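Local atomic coordinates of fimbrial structural subunit (Actinomyces naeslundii, PDB entry 3QDH), a protein that builds the shaft of the type 2 fimbriae and probably mediates adhesion of Actinomyces to streptococci and host cells in oral biofilms. Residues L50-T55 with K79-T84; A181-Y186 with L213-Q218. All coordinates share one frame; numbering follows the deposited sequence.

Contact 1 of 2, residues L50-T55 with K79-T84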
# COMPACT_ATOMS: atom_id res chain seq x y z
N LEU A 50 -10.35 -4.53 -2.63
CA LEU A 50 -9.41 -4.00 -1.66
C LEU A 50 -10.05 -3.81 -0.29
O LEU A 50 -11.25 -3.58 -0.17
CB LEU A 50 -8.76 -2.71 -2.16
CG LEU A 50 -7.67 -2.98 -3.21
CD1 LEU A 50 -8.27 -3.06 -4.61
CD2 LEU A 50 -6.59 -1.94 -3.16
N ASP A 51 -9.21 -3.97 0.73
CA ASP A 51 -9.55 -3.75 2.13
C ASP A 51 -10.20 -2.38 2.34
O ASP A 51 -9.72 -1.38 1.80
CB ASP A 51 -8.26 -3.85 2.95
CG ASP A 51 -8.51 -3.76 4.45
OD1 ASP A 51 -8.38 -4.80 5.11
OD2 ASP A 51 -8.80 -2.67 4.95
N ASP A 52 -11.25 -2.36 3.16
CA ASP A 52 -12.04 -1.15 3.45
C ASP A 52 -11.26 0.05 3.95
O ASP A 52 -11.73 1.18 3.84
CB ASP A 52 -13.15 -1.45 4.47
CG ASP A 52 -14.27 -2.29 3.89
OD1 ASP A 52 -14.34 -2.46 2.66
OD2 ASP A 52 -15.12 -2.76 4.69
N ARG A 53 -10.07 -0.18 4.50
CA ARG A 53 -9.22 0.92 4.97
C ARG A 53 -8.56 1.67 3.81
O ARG A 53 -7.97 2.74 4.01
CB ARG A 53 -8.15 0.41 5.94
CG ARG A 53 -8.69 0.13 7.34
CD ARG A 53 -7.76 -0.79 8.10
NE ARG A 53 -7.86 -2.17 7.62
CZ ARG A 53 -7.34 -3.21 8.26
NH1 ARG A 53 -6.66 -3.03 9.39
NH2 ARG A 53 -7.49 -4.44 7.76
N LEU A 54 -8.66 1.09 2.61
CA LEU A 54 -8.11 1.72 1.41
C LEU A 54 -9.20 2.41 0.60
O LEU A 54 -10.25 1.83 0.31
CB LEU A 54 -7.31 0.70 0.58
CG LEU A 54 -6.15 -0.01 1.30
CD1 LEU A 54 -5.53 -1.15 0.46
CD2 LEU A 54 -5.07 0.99 1.72
N THR A 55 -8.95 3.67 0.25
CA THR A 55 -9.95 4.46 -0.46
C THR A 55 -9.44 4.86 -1.85
O THR A 55 -8.23 4.76 -2.14
CB THR A 55 -10.37 5.70 0.37
OG1 THR A 55 -11.68 6.11 -0.02
CG2 THR A 55 -9.38 6.84 0.21
N LYS A 79 -15.89 -0.90 -8.96
CA LYS A 79 -17.26 -0.98 -8.43
C LYS A 79 -17.16 -1.25 -6.92
O LYS A 79 -16.76 -2.33 -6.50
CB LYS A 79 -18.05 -2.10 -9.12
CG LYS A 79 -18.35 -1.81 -10.60
CD LYS A 79 -19.10 -2.97 -11.25
CE LYS A 79 -19.38 -2.67 -12.72
NZ LYS A 79 -20.56 -3.46 -13.19
N GLY A 80 -17.51 -0.25 -6.11
CA GLY A 80 -17.34 -0.36 -4.66
C GLY A 80 -15.86 -0.45 -4.32
O GLY A 80 -15.07 0.42 -4.68
N GLN A 81 -15.48 -1.53 -3.63
CA GLN A 81 -14.06 -1.77 -3.33
C GLN A 81 -13.40 -2.68 -4.37
O GLN A 81 -12.19 -2.94 -4.30
CB GLN A 81 -13.90 -2.37 -1.92
CG GLN A 81 -14.14 -1.37 -0.78
CD GLN A 81 -13.11 -0.27 -0.73
OE1 GLN A 81 -13.40 0.87 -1.09
NE2 GLN A 81 -11.89 -0.60 -0.30
N THR A 82 -14.17 -3.14 -5.35
CA THR A 82 -13.68 -4.14 -6.30
C THR A 82 -13.13 -3.49 -7.59
O THR A 82 -13.86 -2.84 -8.33
CB THR A 82 -14.76 -5.20 -6.62
OG1 THR A 82 -15.27 -5.74 -5.40
CG2 THR A 82 -14.19 -6.34 -7.47
N VAL A 83 -11.83 -3.66 -7.81
CA VAL A 83 -11.17 -3.15 -9.02
C VAL A 83 -11.02 -4.29 -10.03
O VAL A 83 -10.68 -5.40 -9.66
CB VAL A 83 -9.80 -2.53 -8.68
CG1 VAL A 83 -9.16 -1.90 -9.92
CG2 VAL A 83 -9.96 -1.49 -7.57
N THR A 84 -11.31 -4.01 -11.30
CA THR A 84 -11.12 -4.99 -12.36
C THR A 84 -10.28 -4.41 -13.49
O THR A 84 -10.38 -3.21 -13.81
CB THR A 84 -12.46 -5.53 -12.94
OG1 THR A 84 -13.26 -4.45 -13.42
CG2 THR A 84 -13.25 -6.34 -11.90

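Contact 2 of 2, residues A181-Y186 with L213-Q218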
# COMPACT_ATOMS: atom_id res chain seq x y z
N ALA A 181 1.97 23.62 19.63
CA ALA A 181 3.28 22.98 19.54
C ALA A 181 3.39 22.27 18.19
O ALA A 181 2.41 21.70 17.70
CB ALA A 181 3.47 22.00 20.68
N GLN A 182 4.57 22.34 17.59
CA GLN A 182 4.76 21.76 16.26
C GLN A 182 5.83 20.66 16.23
O GLN A 182 6.89 20.80 16.83
CB GLN A 182 5.01 22.85 15.21
CG GLN A 182 3.76 23.65 14.86
CD GLN A 182 3.94 24.60 13.69
OE1 GLN A 182 5.06 24.85 13.24
NE2 GLN A 182 2.84 25.16 13.21
N PHE A 183 5.51 19.58 15.52
CA PHE A 183 6.36 18.39 15.43
C PHE A 183 6.49 17.92 13.99
O PHE A 183 5.67 18.26 13.13
CB PHE A 183 5.78 17.24 16.27
CG PHE A 183 5.82 17.46 17.76
CD1 PHE A 183 6.90 17.02 18.52
CD2 PHE A 183 4.75 18.07 18.42
CE1 PHE A 183 6.93 17.21 19.91
CE2 PHE A 183 4.76 18.26 19.80
CZ PHE A 183 5.85 17.83 20.55
N GLN A 184 7.54 17.15 13.73
CA GLN A 184 7.76 16.49 12.44
C GLN A 184 8.23 15.05 12.69
O GLN A 184 8.99 14.80 13.63
CB GLN A 184 8.79 17.25 11.60
CG GLN A 184 8.33 18.64 11.14
CD GLN A 184 9.14 19.19 9.98
OE1 GLN A 184 10.37 19.16 9.99
NE2 GLN A 184 8.45 19.71 8.97
N LEU A 185 7.78 14.12 11.86
CA LEU A 185 8.13 12.70 12.01
C LEU A 185 9.16 12.25 10.98
O LEU A 185 9.06 12.59 9.80
CB LEU A 185 6.88 11.82 11.92
CG LEU A 185 6.06 11.63 13.20
CD1 LEU A 185 4.62 11.27 12.88
CD2 LEU A 185 6.70 10.59 14.12
N TYR A 186 10.13 11.47 11.45
CA TYR A 186 11.20 10.96 10.59
C TYR A 186 11.32 9.44 10.67
O TYR A 186 10.99 8.82 11.69
CB TYR A 186 12.55 11.59 10.97
CG TYR A 186 12.70 13.05 10.61
CD1 TYR A 186 12.31 14.06 11.50
CD2 TYR A 186 13.27 13.44 9.40
CE1 TYR A 186 12.46 15.41 11.19
CE2 TYR A 186 13.43 14.79 9.07
CZ TYR A 186 13.02 15.77 9.97
OH TYR A 186 13.17 17.10 9.64
N LEU A 213 3.07 18.78 12.08
CA LEU A 213 1.97 18.41 12.95
C LEU A 213 1.83 19.42 14.08
O LEU A 213 2.82 19.81 14.69
CB LEU A 213 2.19 17.00 13.52
CG LEU A 213 2.48 15.89 12.50
CD1 LEU A 213 2.93 14.62 13.20
CD2 LEU A 213 1.28 15.63 11.60
N THR A 214 0.59 19.85 14.33
CA THR A 214 0.30 20.87 15.33
C THR A 214 -0.69 20.34 16.36
O THR A 214 -1.76 19.83 15.99
CB THR A 214 -0.27 22.15 14.67
OG1 THR A 214 0.62 22.58 13.64
CG2 THR A 214 -0.44 23.28 15.71
N THR A 215 -0.32 20.46 17.63
CA THR A 215 -1.18 20.05 18.75
C THR A 215 -2.42 20.93 18.82
O THR A 215 -2.36 22.15 18.64
CB THR A 215 -0.43 20.13 20.10
OG1 THR A 215 0.03 21.47 20.33
CG2 THR A 215 0.76 19.17 20.13
N ASP A 216 -3.56 20.29 19.10
CA ASP A 216 -4.84 20.99 19.18
C ASP A 216 -5.06 21.58 20.57
O ASP A 216 -4.13 21.61 21.39
CB ASP A 216 -6.00 20.07 18.76
CG ASP A 216 -6.03 18.75 19.53
OD1 ASP A 216 -5.45 18.65 20.63
OD2 ASP A 216 -6.67 17.80 19.04
N ALA A 217 -6.28 22.06 20.83
CA ALA A 217 -6.62 22.69 22.11
C ALA A 217 -6.34 21.79 23.33
O ALA A 217 -6.05 22.30 24.42
CB ALA A 217 -8.08 23.14 22.11
N GLN A 218 -6.39 20.48 23.12
CA GLN A 218 -6.14 19.50 24.18
C GLN A 218 -4.67 19.05 24.21
O GLN A 218 -4.30 18.16 24.97
CB GLN A 218 -7.06 18.28 24.04
CG GLN A 218 -8.55 18.62 23.82
CD GLN A 218 -9.12 19.54 24.90
OE1 GLN A 218 -9.82 20.50 24.60
NE2 GLN A 218 -8.82 19.23 26.16

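Contact 1 of 2, residues L50-T55 with K79-T84
The flat carboxamide of Gln81 presents its NE2 edge to the backbone of residues 50-54 and bonds two carbonyls there, both close to the amide plane. Leu54 O receives Gln81 NE2 at 3.0 Å, in its own carbonyl plane. Leu50 O, 3.1 Å from Gln81 NE2, is instead approached from above, with the donor 67° out of the carbonyl plane. Gln81 CB and CG pass close to Leu50 O, and the bend at chi2 (-66°) then turns the amide so that NE2 points at the carbonyls. Asp52 OD1 touches Gln81 CG at 3.6 Å, its carboxylate turned 76° from the amide. On the far side of the turn, the Arg53 guanidinium grips Asp51 in a side-on salt bridge, NH2 to OD1 and NE to OD2, both oxygens near the guanidinium plane but the donors tilted from the carboxylate plane.

Two turns meet here, within the region assigned to the Sgo0707 N2 adhesin family: a type I turn from Asp51 to Leu54, and the type II' hairpin turn from Lys79 to Thr82 that joins strands 74-79 and 82-87. Asp51 OD2 also accepts Arg53 N, making an Asx turn inside the first. The backbones are linked where Leu50 N donates to Gln81 O at 3.0 Å, extending the pairing of strand 82-87 with strand 39-49. Beside that bond Leu50 CD1 packs on Val83 CG2 at 3.8 Å, and both side chains reach Val57 of strand 57-64.

Contact 2 of 2, residues A181-Y186 with L213-Q218
Phe183 and Leu213 form an antiparallel hydrogen-bonded pair, joining strands 182-188 and 213-214 at the edge of a sheet in the SpaA-like prealbumin (CnaB-type) domain. Phe183 N donates to Leu213 O at 2.8 Å, and Leu213 N returns a bond to Phe183 O at 2.9 Å. The next backbone bond runs from Thr215 N to Ala181 O; Gln182 and Thr214 between them make the non-hydrogen-bonded pair.

The face carrying Phe183 and Leu213 is the tight one. Leu213 CD1 meets Leu185 CD1 at 3.8 Å where the two side chains cross at a slant, while Thr215 CG2 comes to the edge of the Phe183 ring, near its plane, 4.1 Å from CE2. Ile221 of strand 220-230 packs against Phe183, Leu213 and Thr215, and Val223 touches Leu185, which buries this side in the domain core.

On the opposite face, Gln182 and Thr214 run side by side, pointing the same way, with Thr214 exposed. Their polar ends are only loosely tied: Gln182 NE2 reaches Thr214 OG1 at 3.4 Å in a weak, bent bond.

The buried Thr215 hydroxyl is held differently. With chi1 at 59°, OG1 sits between the backbone N and the carbonyl carbon, where it is also hydrogen-bonded to Leu178 O and accepts Ala181 N at 3.0 Å, the N-H bent to 135°.

How the contacts relate
Contact 1 and contact 2 sit in two successive modules of the fimbrial shaft subunit, one in the Sgo0707 N2 family region and the other in the SpaA-like domain. Their centres are 31 Å apart and their nearest atoms about 18 Å, so neither touches the other. In sequence they follow in series, 50-55 with 79-84 closing before 181-186 opens. Strands 118-131 and 154-165 pair between the two modules: the first also pairs with strand 39-49, just before contact 1, and the second supplies Lys165 and Leu161 to the packing around contact 2. Neither contact belongs to the zinc site of Asp70, Asp73 and Glu90.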